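Local coordinates for leucine-rich repeat protein (Bacteroides thetaiotaomicron, PDB 4ECN) that is of unknown function but, as an extracellular leucine-rich repeat protein, probably binds other proteins, at residues L300-N305 and L328-F333; E348-S353 and T372-E377; L352-H357 and Q451-A456; R364-E369 and H381-H386. All coordinates share one frame; numbering follows the deposited sequence.

Contact 1: residues L300-N305 and L328-F333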
# COMPACT_ATOMS: atom_id res chain seq x y z
N LEU A 300 -9.17 2.25 -14.43
CA LEU A 300 -9.74 1.18 -13.63
C LEU A 300 -9.15 -0.19 -13.91
O LEU A 300 -9.24 -1.08 -13.05
CB LEU A 300 -11.24 1.07 -13.94
CG LEU A 300 -12.14 2.22 -13.55
CD1 LEU A 300 -13.55 1.96 -14.01
CD2 LEU A 300 -12.12 2.45 -12.05
N ASN A 301 -8.64 -0.41 -15.14
CA ASN A 301 -8.21 -1.76 -15.53
C ASN A 301 -7.24 -1.73 -16.68
O ASN A 301 -7.01 -0.67 -17.28
CB ASN A 301 -9.49 -2.52 -15.97
CG ASN A 301 -9.46 -4.01 -16.04
OD1 ASN A 301 -8.41 -4.66 -16.01
ND2 ASN A 301 -10.63 -4.58 -16.16
N TRP A 302 -6.69 -2.91 -17.00
CA TRP A 302 -5.87 -3.13 -18.18
C TRP A 302 -6.75 -3.12 -19.42
O TRP A 302 -7.97 -3.21 -19.32
CB TRP A 302 -5.13 -4.46 -18.08
CG TRP A 302 -3.95 -4.46 -17.17
CD1 TRP A 302 -3.50 -3.44 -16.39
CD2 TRP A 302 -3.07 -5.57 -16.94
NE1 TRP A 302 -2.39 -3.85 -15.68
CE2 TRP A 302 -2.10 -5.15 -16.01
CE3 TRP A 302 -3.00 -6.88 -17.45
CZ2 TRP A 302 -1.08 -5.99 -15.57
CZ3 TRP A 302 -1.97 -7.71 -17.02
CH2 TRP A 302 -1.04 -7.27 -16.07
N ASN A 303 -6.13 -3.02 -20.60
CA ASN A 303 -6.88 -3.00 -21.84
C ASN A 303 -6.15 -3.78 -22.93
O ASN A 303 -4.99 -3.48 -23.23
CB ASN A 303 -7.13 -1.56 -22.28
CG ASN A 303 -7.90 -1.39 -23.57
OD1 ASN A 303 -8.83 -2.15 -23.89
ND2 ASN A 303 -7.56 -0.32 -24.29
N PHE A 304 -6.83 -4.79 -23.51
CA PHE A 304 -6.29 -5.62 -24.59
C PHE A 304 -7.12 -5.43 -25.89
O PHE A 304 -6.91 -6.15 -26.86
CB PHE A 304 -6.25 -7.11 -24.16
CG PHE A 304 -5.33 -7.37 -22.99
CD1 PHE A 304 -3.96 -7.51 -23.17
CD2 PHE A 304 -5.84 -7.47 -21.69
CE1 PHE A 304 -3.11 -7.73 -22.08
CE2 PHE A 304 -4.99 -7.69 -20.60
CZ PHE A 304 -3.63 -7.81 -20.80
N ASN A 305 -8.02 -4.42 -25.93
CA ASN A 305 -8.83 -4.11 -27.12
C ASN A 305 -8.09 -3.05 -27.94
O ASN A 305 -8.60 -1.96 -28.23
CB ASN A 305 -10.24 -3.65 -26.72
CG ASN A 305 -10.94 -4.62 -25.83
OD1 ASN A 305 -11.38 -4.26 -24.74
ND2 ASN A 305 -10.93 -5.89 -26.22
N LEU A 328 5.82 -5.50 -12.85
CA LEU A 328 4.42 -5.86 -12.86
C LEU A 328 3.83 -5.65 -11.45
O LEU A 328 4.34 -6.27 -10.49
CB LEU A 328 4.24 -7.31 -13.36
CG LEU A 328 2.85 -7.95 -13.23
CD1 LEU A 328 1.83 -7.21 -14.03
CD2 LEU A 328 2.89 -9.36 -13.69
N SER A 329 2.78 -4.80 -11.32
CA SER A 329 2.09 -4.58 -10.04
C SER A 329 0.59 -4.79 -10.20
O SER A 329 -0.07 -4.08 -10.96
CB SER A 329 2.37 -3.18 -9.47
OG SER A 329 1.70 -3.02 -8.23
N LEU A 330 0.05 -5.79 -9.49
CA LEU A 330 -1.38 -6.07 -9.52
C LEU A 330 -2.08 -5.37 -8.35
O LEU A 330 -3.29 -5.52 -8.17
CB LEU A 330 -1.65 -7.58 -9.49
CG LEU A 330 -0.99 -8.41 -10.59
CD1 LEU A 330 -1.38 -9.85 -10.46
CD2 LEU A 330 -1.35 -7.89 -12.00
N ALA A 331 -1.32 -4.59 -7.57
CA ALA A 331 -1.82 -3.85 -6.42
C ALA A 331 -2.90 -2.83 -6.85
O ALA A 331 -2.72 -2.12 -7.84
CB ALA A 331 -0.67 -3.13 -5.73
N GLY A 332 -4.00 -2.80 -6.08
CA GLY A 332 -5.12 -1.88 -6.26
C GLY A 332 -6.27 -2.38 -7.11
O GLY A 332 -7.39 -1.88 -6.97
N PHE A 333 -6.03 -3.37 -7.98
CA PHE A 333 -7.04 -3.86 -8.92
C PHE A 333 -8.06 -4.80 -8.33
O PHE A 333 -9.18 -4.88 -8.85
CB PHE A 333 -6.36 -4.58 -10.08
CG PHE A 333 -5.62 -3.64 -10.98
CD1 PHE A 333 -6.32 -2.77 -11.82
CD2 PHE A 333 -4.25 -3.67 -11.06
CE1 PHE A 333 -5.64 -1.92 -12.68
CE2 PHE A 333 -3.57 -2.82 -11.92
CZ PHE A 333 -4.27 -1.95 -12.73
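Asn301 and Phe333 mark the closest backbone approach, CA to CA 7.0 Å, and no hydrogen bond joins loop 300-305 to the end of strand 325-329 and the turn beyond it. The indole of Trp302 does most of the joining; its CG lies anti to the carbonyl carbon (chi1 -76°), and from there the ring system reaches in toward Leu328. At its six-membered ring the CD1 methyl of Leu328 comes in at the edge, near the ring plane, 3.5 Å from Trp302 CZ2, while CD2 of Leu330 approaches the same carbon obliquely at 4.1 Å. At the pyrrole side, CZ of Phe333 lies 4.0 Å from CD1 of Trp302, and the two rings are inclined at 73°. Phe333 receives the carbonyl of Leu300 at its own edge, its CD1 being 3.6 Å from Leu300 O. Trp302 NE1 bonds to Pro315 O, and Asn301 OD1 accepts from both Trp302 N and Trp278 NE1. An alanine in place of Trp302 would probably leave Pro315 O without its donor and open a gap between Leu328, Leu330 and Phe333. The chemistry implies an apolar seal of this loop on the repeat sheet, with Asn301 and the indole N-H partnered by helix 266-280 and Pro315.

Contact 2: residues E348-S353 and T372-E377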
# COMPACT_ATOMS: atom_id res chain seq x y z
N GLU A 348 12.58 -10.78 -17.77
CA GLU A 348 13.22 -9.47 -17.57
C GLU A 348 12.56 -8.73 -16.38
O GLU A 348 12.89 -7.59 -16.10
CB GLU A 348 13.16 -8.62 -18.85
CG GLU A 348 13.86 -9.23 -20.06
CD GLU A 348 15.35 -9.48 -19.91
OE1 GLU A 348 16.06 -8.58 -19.41
OE2 GLU A 348 15.82 -10.56 -20.33
N LEU A 349 11.65 -9.40 -15.67
CA LEU A 349 10.91 -8.87 -14.53
C LEU A 349 11.88 -8.63 -13.36
O LEU A 349 12.63 -9.53 -12.99
CB LEU A 349 9.81 -9.89 -14.16
CG LEU A 349 8.53 -9.47 -13.45
CD1 LEU A 349 7.96 -8.20 -13.98
CD2 LEU A 349 7.49 -10.57 -13.57
N LYS A 350 11.90 -7.39 -12.85
CA LYS A 350 12.80 -6.97 -11.78
C LYS A 350 12.03 -6.60 -10.51
O LYS A 350 12.57 -6.72 -9.41
CB LYS A 350 13.67 -5.80 -12.25
CG LYS A 350 14.80 -6.27 -13.16
CD LYS A 350 15.90 -5.22 -13.29
CE LYS A 350 17.22 -5.79 -13.76
NZ LYS A 350 17.84 -6.69 -12.74
N VAL A 351 10.77 -6.16 -10.64
CA VAL A 351 9.90 -5.82 -9.50
C VAL A 351 8.53 -6.46 -9.79
O VAL A 351 8.03 -6.38 -10.89
CB VAL A 351 9.84 -4.30 -9.18
CG1 VAL A 351 11.17 -3.81 -8.63
CG2 VAL A 351 9.41 -3.46 -10.38
N LEU A 352 8.00 -7.21 -8.84
CA LEU A 352 6.75 -7.96 -8.96
C LEU A 352 5.96 -7.81 -7.68
O LEU A 352 6.49 -8.05 -6.60
CB LEU A 352 7.02 -9.44 -9.28
CG LEU A 352 5.83 -10.38 -9.33
CD1 LEU A 352 4.84 -9.96 -10.41
CD2 LEU A 352 6.30 -11.80 -9.56
N SER A 353 4.70 -7.40 -7.81
CA SER A 353 3.87 -7.06 -6.67
C SER A 353 2.39 -7.51 -6.87
O SER A 353 1.75 -7.15 -7.85
CB SER A 353 3.96 -5.56 -6.48
OG SER A 353 3.14 -5.11 -5.42
N THR A 372 9.93 0.64 -8.70
CA THR A 372 10.40 0.57 -10.08
C THR A 372 11.66 -0.27 -10.24
O THR A 372 12.42 -0.42 -9.28
CB THR A 372 10.70 1.99 -10.64
OG1 THR A 372 11.65 2.65 -9.80
CG2 THR A 372 9.45 2.83 -10.85
N PRO A 373 11.93 -0.79 -11.46
CA PRO A 373 13.15 -1.57 -11.64
C PRO A 373 14.40 -0.71 -11.52
O PRO A 373 14.40 0.47 -11.89
CB PRO A 373 13.00 -2.14 -13.06
CG PRO A 373 11.55 -1.95 -13.42
CD PRO A 373 11.15 -0.72 -12.71
N ASP A 374 15.47 -1.33 -10.97
CA ASP A 374 16.82 -0.80 -10.78
C ASP A 374 16.77 0.56 -10.08
O ASP A 374 16.97 1.60 -10.72
CB ASP A 374 17.56 -0.70 -12.12
CG ASP A 374 17.70 -2.02 -12.84
OD1 ASP A 374 18.45 -2.90 -12.34
OD2 ASP A 374 17.10 -2.17 -13.93
N MSE A 375 16.42 0.54 -8.79
CA MSE A 375 16.37 1.74 -7.97
C MSE A 375 17.73 2.01 -7.35
O MSE A 375 18.50 1.07 -7.17
CB MSE A 375 15.31 1.60 -6.86
CG MSE A 375 13.87 1.59 -7.36
SE MSE A 375 12.53 1.50 -5.93
CE MSE A 375 13.13 0.00 -5.01
N SER A 376 18.00 3.28 -6.97
CA SER A 376 19.24 3.60 -6.27
C SER A 376 19.15 3.13 -4.83
O SER A 376 18.05 2.88 -4.33
CB SER A 376 19.50 5.10 -6.32
OG SER A 376 18.41 5.84 -5.78
N GLU A 377 20.30 3.04 -4.13
CA GLU A 377 20.35 2.66 -2.72
C GLU A 377 19.39 3.55 -1.90
O GLU A 377 18.71 3.03 -1.02
CB GLU A 377 21.79 2.77 -2.18
CG GLU A 377 22.00 2.21 -0.79
CD GLU A 377 23.45 2.03 -0.38
OE1 GLU A 377 24.13 3.05 -0.12
OE2 GLU A 377 23.90 0.86 -0.29
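Asp374 OD1 faces two donors, Lys350 NZ across the contact and NE2 of Gln451. The ion pair with Lys350 is long, OD1 to NZ 3.9 Å, whereas Gln451 supplies a hydrogen bond. The carboxylate in fact lies closer to the aliphatic part of the lysine than to its charge: Asp374 OD2 is 3.3 Å from Lys350 CD, and OD1 is 3.4 Å from CE. The two side chains cross obliquely, and the lysine chain bends at its last torsion (chi4 -68°), which sets NZ off the line of the methylenes; there it also has a weak bond to Lys449 O.

Nearer the backbone the contact becomes apolar. CB of Lys350 meets CB of Pro373 at 3.8 Å, where the two backbones are nearest. Val351 turns both methyls to the loop: CG1 sits 3.7 Å from Thr372 O, and CG2 rests 4.0 Å from CD of Pro373. Pro373 also touches Thr326 of the preceding strand, and Met375, a selenomethionine, reaches on to Ile452 and Ile383.

The loop leading into helix 377-384 is thus laid against the start of strand 351-353 in the repeat sheet. Such a seam is held by Val351, Pro373 and the lysine methylenes together; the long ion pair probably adds only a weak attraction, and the hydrogen bond from Gln451 probably does more to hold the carboxylate.

Contact 3: residues L352-H357 and Q451-A456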
# COMPACT_ATOMS: atom_id res chain seq x y z
N LEU A 352 8.00 -7.21 -8.84
CA LEU A 352 6.75 -7.96 -8.96
C LEU A 352 5.96 -7.81 -7.68
O LEU A 352 6.49 -8.05 -6.60
CB LEU A 352 7.02 -9.44 -9.28
CG LEU A 352 5.83 -10.38 -9.33
CD1 LEU A 352 4.84 -9.96 -10.41
CD2 LEU A 352 6.30 -11.80 -9.56
N SER A 353 4.70 -7.40 -7.81
CA SER A 353 3.87 -7.06 -6.67
C SER A 353 2.39 -7.51 -6.87
O SER A 353 1.75 -7.15 -7.85
CB SER A 353 3.96 -5.56 -6.48
OG SER A 353 3.14 -5.11 -5.42
N PHE A 354 1.86 -8.32 -5.92
CA PHE A 354 0.49 -8.86 -5.90
C PHE A 354 -0.38 -8.21 -4.82
O PHE A 354 -1.60 -8.41 -4.76
CB PHE A 354 0.54 -10.38 -5.65
CG PHE A 354 1.33 -11.13 -6.70
CD1 PHE A 354 0.78 -11.39 -7.96
CD2 PHE A 354 2.61 -11.58 -6.43
CE1 PHE A 354 1.50 -12.09 -8.92
CE2 PHE A 354 3.33 -12.31 -7.39
CZ PHE A 354 2.77 -12.56 -8.63
N GLY A 355 0.27 -7.43 -3.97
CA GLY A 355 -0.35 -6.71 -2.87
C GLY A 355 0.67 -5.85 -2.16
O GLY A 355 1.86 -6.00 -2.42
N THR A 356 0.21 -4.97 -1.25
CA THR A 356 1.05 -4.00 -0.52
C THR A 356 0.39 -3.62 0.79
O THR A 356 -0.83 -3.61 0.90
CB THR A 356 1.26 -2.79 -1.44
OG1 THR A 356 2.27 -3.12 -2.37
CG2 THR A 356 1.68 -1.58 -0.74
N HIS A 357 1.21 -3.29 1.79
CA HIS A 357 0.72 -2.83 3.09
C HIS A 357 0.01 -1.46 2.95
O HIS A 357 -0.82 -1.12 3.80
CB HIS A 357 1.88 -2.74 4.09
CG HIS A 357 3.00 -1.86 3.65
ND1 HIS A 357 4.03 -2.35 2.88
CD2 HIS A 357 3.20 -0.54 3.86
CE1 HIS A 357 4.82 -1.32 2.64
NE2 HIS A 357 4.37 -0.21 3.22
N GLN A 451 14.28 -8.51 -8.19
CA GLN A 451 14.91 -7.75 -7.09
C GLN A 451 13.98 -7.60 -5.89
O GLN A 451 14.45 -7.66 -4.74
CB GLN A 451 15.31 -6.35 -7.58
CG GLN A 451 16.27 -6.34 -8.75
CD GLN A 451 16.43 -4.98 -9.37
OE1 GLN A 451 15.47 -4.20 -9.51
NE2 GLN A 451 17.64 -4.71 -9.83
N ILE A 452 12.69 -7.35 -6.15
CA ILE A 452 11.68 -7.12 -5.11
C ILE A 452 10.38 -7.87 -5.46
O ILE A 452 9.91 -7.76 -6.59
CB ILE A 452 11.43 -5.58 -4.98
CG1 ILE A 452 12.71 -4.80 -4.64
CG2 ILE A 452 10.35 -5.28 -3.97
CD1 ILE A 452 12.61 -3.38 -4.96
N ILE A 453 9.81 -8.62 -4.49
CA ILE A 453 8.55 -9.36 -4.63
C ILE A 453 7.65 -9.00 -3.41
O ILE A 453 8.09 -9.09 -2.27
CB ILE A 453 8.71 -10.89 -4.86
CG1 ILE A 453 7.40 -11.53 -5.34
CG2 ILE A 453 9.31 -11.64 -3.67
CD1 ILE A 453 7.58 -12.82 -6.10
N TYR A 454 6.43 -8.52 -3.69
CA TYR A 454 5.46 -8.12 -2.68
C TYR A 454 4.15 -8.92 -2.81
O TYR A 454 3.55 -8.98 -3.89
CB TYR A 454 5.15 -6.61 -2.77
CG TYR A 454 6.03 -5.66 -1.97
CD1 TYR A 454 7.41 -5.63 -2.17
CD2 TYR A 454 5.48 -4.68 -1.16
CE1 TYR A 454 8.22 -4.72 -1.49
CE2 TYR A 454 6.28 -3.77 -0.47
CZ TYR A 454 7.65 -3.77 -0.66
OH TYR A 454 8.46 -2.90 0.04
N PHE A 455 3.77 -9.57 -1.70
CA PHE A 455 2.52 -10.30 -1.48
C PHE A 455 1.85 -9.72 -0.30
O PHE A 455 2.50 -9.59 0.74
CB PHE A 455 2.75 -11.79 -1.24
CG PHE A 455 3.58 -12.56 -2.22
CD1 PHE A 455 3.00 -13.19 -3.31
CD2 PHE A 455 4.94 -12.77 -1.98
CE1 PHE A 455 3.76 -13.95 -4.18
CE2 PHE A 455 5.70 -13.54 -2.84
CZ PHE A 455 5.11 -14.12 -3.95
N ALA A 456 0.58 -9.37 -0.40
CA ALA A 456 -0.11 -8.85 0.76
C ALA A 456 -1.61 -8.94 0.59
O ALA A 456 -2.11 -8.93 -0.53
CB ALA A 456 0.30 -7.41 1.04
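Leu352 and Tyr454 stand at the centre of a short parallel beta ladder. Leu352 N donates to Ile452 O at 3.0 Å, Leu352 O accepts from Tyr454 N at 2.9 Å, and Phe354 N bonds almost straight to Tyr454 O at 2.7 Å. On one face of the sheet Leu352, its CG anti to the backbone N (chi1 176°), runs beside Ile453, CD2 of the first 3.8 Å from CD1 of the second. Further along, Phe354 and Phe455 point the same way, CD2 of Phe354 lying 3.5 Å from CE1 of Phe455; their planes are only 16° apart, yet slid until the rings barely overlap. Across the sheet, Tyr454 CB packs against Ser353 OG, and His357 CE1 meets the tyrosine ring at its edge. Where the backbones close up, Ala456 CB rests against Gly355 C, 3.6 Å away, and Thr356 N. An alanine in place of Phe354 would probably open a gap beside Phe455, setting its ring freer to turn. Outside this shell, Ile437 touches Phe354, and Glu497 bonds to ND1 of His357. Strands 325-329 and 495-499 extend the ladder on its two sides. Parallel strands in sequential order, with leucine, isoleucine and phenylalanine layered along one face, are the hallmark of a leucine-rich repeat solenoid.

Contact 4: residues R364-E369 and H381-H386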
# COMPACT_ATOMS: atom_id res chain seq x y z
N ARG A 364 -1.25 1.41 -5.85
CA ARG A 364 0.01 1.03 -6.50
C ARG A 364 1.23 1.75 -5.90
O ARG A 364 2.35 1.25 -6.04
CB ARG A 364 -0.14 1.43 -7.97
CG ARG A 364 0.95 1.08 -8.95
CD ARG A 364 0.53 1.53 -10.33
NE ARG A 364 -0.71 0.90 -10.79
CZ ARG A 364 -1.74 1.56 -11.31
NH1 ARG A 364 -1.68 2.87 -11.45
NH2 ARG A 364 -2.83 0.91 -11.69
N LEU A 365 1.01 2.93 -5.31
CA LEU A 365 2.07 3.77 -4.74
C LEU A 365 2.36 3.51 -3.27
O LEU A 365 1.55 2.91 -2.55
CB LEU A 365 1.70 5.24 -4.87
CG LEU A 365 1.45 5.79 -6.25
CD1 LEU A 365 0.89 7.20 -6.17
CD2 LEU A 365 2.72 5.71 -7.10
N PHE A 366 3.54 4.00 -2.85
CA PHE A 366 4.09 4.06 -1.50
C PHE A 366 4.26 5.52 -1.21
O PHE A 366 5.29 6.11 -1.55
CB PHE A 366 5.39 3.27 -1.39
CG PHE A 366 5.25 1.79 -1.65
CD1 PHE A 366 5.37 1.28 -2.93
CD2 PHE A 366 5.03 0.91 -0.60
CE1 PHE A 366 5.26 -0.08 -3.17
CE2 PHE A 366 4.92 -0.46 -0.84
CZ PHE A 366 5.03 -0.95 -2.12
N GLY A 367 3.17 6.12 -0.74
CA GLY A 367 3.11 7.56 -0.55
C GLY A 367 2.93 8.19 -1.91
O GLY A 367 1.85 8.07 -2.51
N ASP A 368 4.01 8.77 -2.44
CA ASP A 368 3.98 9.40 -3.76
C ASP A 368 4.81 8.66 -4.77
O ASP A 368 4.58 8.86 -5.97
CB ASP A 368 4.47 10.86 -3.69
CG ASP A 368 3.43 11.86 -3.21
OD1 ASP A 368 2.22 11.49 -3.14
OD2 ASP A 368 3.80 13.03 -2.96
N GLU A 369 5.78 7.83 -4.33
CA GLU A 369 6.59 7.15 -5.35
C GLU A 369 6.17 5.70 -5.50
O GLU A 369 5.41 5.15 -4.70
CB GLU A 369 8.11 7.26 -5.15
CG GLU A 369 8.65 7.12 -3.73
CD GLU A 369 10.14 7.37 -3.69
OE1 GLU A 369 10.63 8.24 -4.45
OE2 GLU A 369 10.83 6.65 -2.94
N HIS A 381 15.87 2.31 -0.11
CA HIS A 381 15.82 2.50 1.32
C HIS A 381 14.55 3.27 1.72
O HIS A 381 13.90 2.88 2.69
CB HIS A 381 17.07 3.21 1.82
CG HIS A 381 17.11 3.33 3.30
ND1 HIS A 381 17.33 2.23 4.11
CD2 HIS A 381 16.95 4.43 4.07
CE1 HIS A 381 17.29 2.69 5.35
NE2 HIS A 381 17.07 4.01 5.38
N ARG A 382 14.17 4.30 0.93
CA ARG A 382 12.94 5.07 1.16
C ARG A 382 11.71 4.17 1.15
O ARG A 382 10.80 4.34 1.97
CB ARG A 382 12.78 6.16 0.09
CG ARG A 382 12.53 7.55 0.67
CD ARG A 382 11.95 8.56 -0.32
NE ARG A 382 12.50 8.47 -1.67
CZ ARG A 382 13.65 9.02 -2.07
NH1 ARG A 382 14.41 9.70 -1.22
NH2 ARG A 382 14.06 8.87 -3.33
N ILE A 383 11.68 3.20 0.20
CA ILE A 383 10.62 2.21 0.02
C ILE A 383 10.64 1.21 1.17
O ILE A 383 9.57 0.85 1.69
CB ILE A 383 10.72 1.50 -1.37
CG1 ILE A 383 10.42 2.45 -2.56
CG2 ILE A 383 9.83 0.26 -1.43
CD1 ILE A 383 8.97 3.19 -2.60
N ARG A 384 11.85 0.76 1.59
CA ARG A 384 11.98 -0.17 2.72
C ARG A 384 11.49 0.47 4.06
O ARG A 384 10.94 -0.22 4.92
CB ARG A 384 13.43 -0.63 2.87
CG ARG A 384 13.89 -1.64 1.86
CD ARG A 384 15.39 -1.69 1.81
NE ARG A 384 15.86 -2.94 1.20
CZ ARG A 384 17.12 -3.35 1.20
NH1 ARG A 384 18.06 -2.62 1.79
NH2 ARG A 384 17.45 -4.50 0.65
N MSE A 385 11.70 1.80 4.21
CA MSE A 385 11.32 2.55 5.41
C MSE A 385 9.85 3.00 5.37
O MSE A 385 9.40 3.61 6.35
CB MSE A 385 12.24 3.81 5.61
CG MSE A 385 13.71 3.51 5.95
SE MSE A 385 14.07 2.20 7.39
CE MSE A 385 14.21 0.60 6.35
N HIS A 386 9.11 2.69 4.26
CA HIS A 386 7.70 3.12 4.16
C HIS A 386 6.87 2.51 5.29
O HIS A 386 6.19 3.28 5.97
CB HIS A 386 7.08 2.79 2.81
CG HIS A 386 5.75 3.42 2.62
ND1 HIS A 386 4.57 2.72 2.83
CD2 HIS A 386 5.43 4.70 2.29
CE1 HIS A 386 3.59 3.57 2.57
NE2 HIS A 386 4.06 4.78 2.26
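Phe366 and His386 meet nearly perpendicular, their planes 85° apart and their centroids 5.6 Å from each other, with the edge of the phenylalanine turned to the face of the imidazole. The CB of Phe366 sits over the middle of that face, 4.0 Å from the centroid of the His386 ring, as a CH-pi contact. The imidazole therefore receives both the base of the side chain and the ring edge, where CD2 of Phe366 is 3.9 Å from ND1 of His386. That nitrogen is hydrogen-bonded to NE2 of His357, which probably fixes the rotation of the imidazole. Ile383 approaches Phe366 at about a right angle and sets its CD1 methyl 3.8 Å from Phe366 CB.

A charged pair flanks the ring pair. Glu369 OE2 accepts from Arg382 NE at 2.8 Å; the oxygen lies in the guanidinium plane, but the donor comes from above the carboxylate, the two planes being 64° apart. With CG between backbone N and carbonyl carbon (chi1 41°), near Ile383 CD1, and the chain extended beyond, the carboxylate reaches Arg382. Arg379 grips the same OE2 through a second salt bridge.

Phe366 N bonds to Glu369 O, and Glu369 N weakly to Phe366 O, closing a type II' beta turn with Gly367, of positive phi, second. The turn docks where helix 377-384 gives way to helix 386-391, within the long connection between two successive strands of the leucine-rich repeat sheet.

In the fold
Contacts 1 to 3 meet in neighbouring strands of the repeat sheet, and contact 4 lies within the connection between strands 351-353 and 452-456. Contact 1 reaches the next strand through Ser353, whose O is 2.7 Å from Leu330 N and whose N is 2.9 Å from Leu328 O. Contacts 2 and 3 share Leu352 and Ser353, and their centres are about 11 Å apart. Contact 4, centred about 12 Å from contact 3, joins it where Phe366 CZ lies 3.5 Å from Tyr454 CE2. No active site is known, but a sodium ion is bound at Gln314 and Val317. In contact 1 the side chain of Trp302 is about 8 Å from the bound sodium ion.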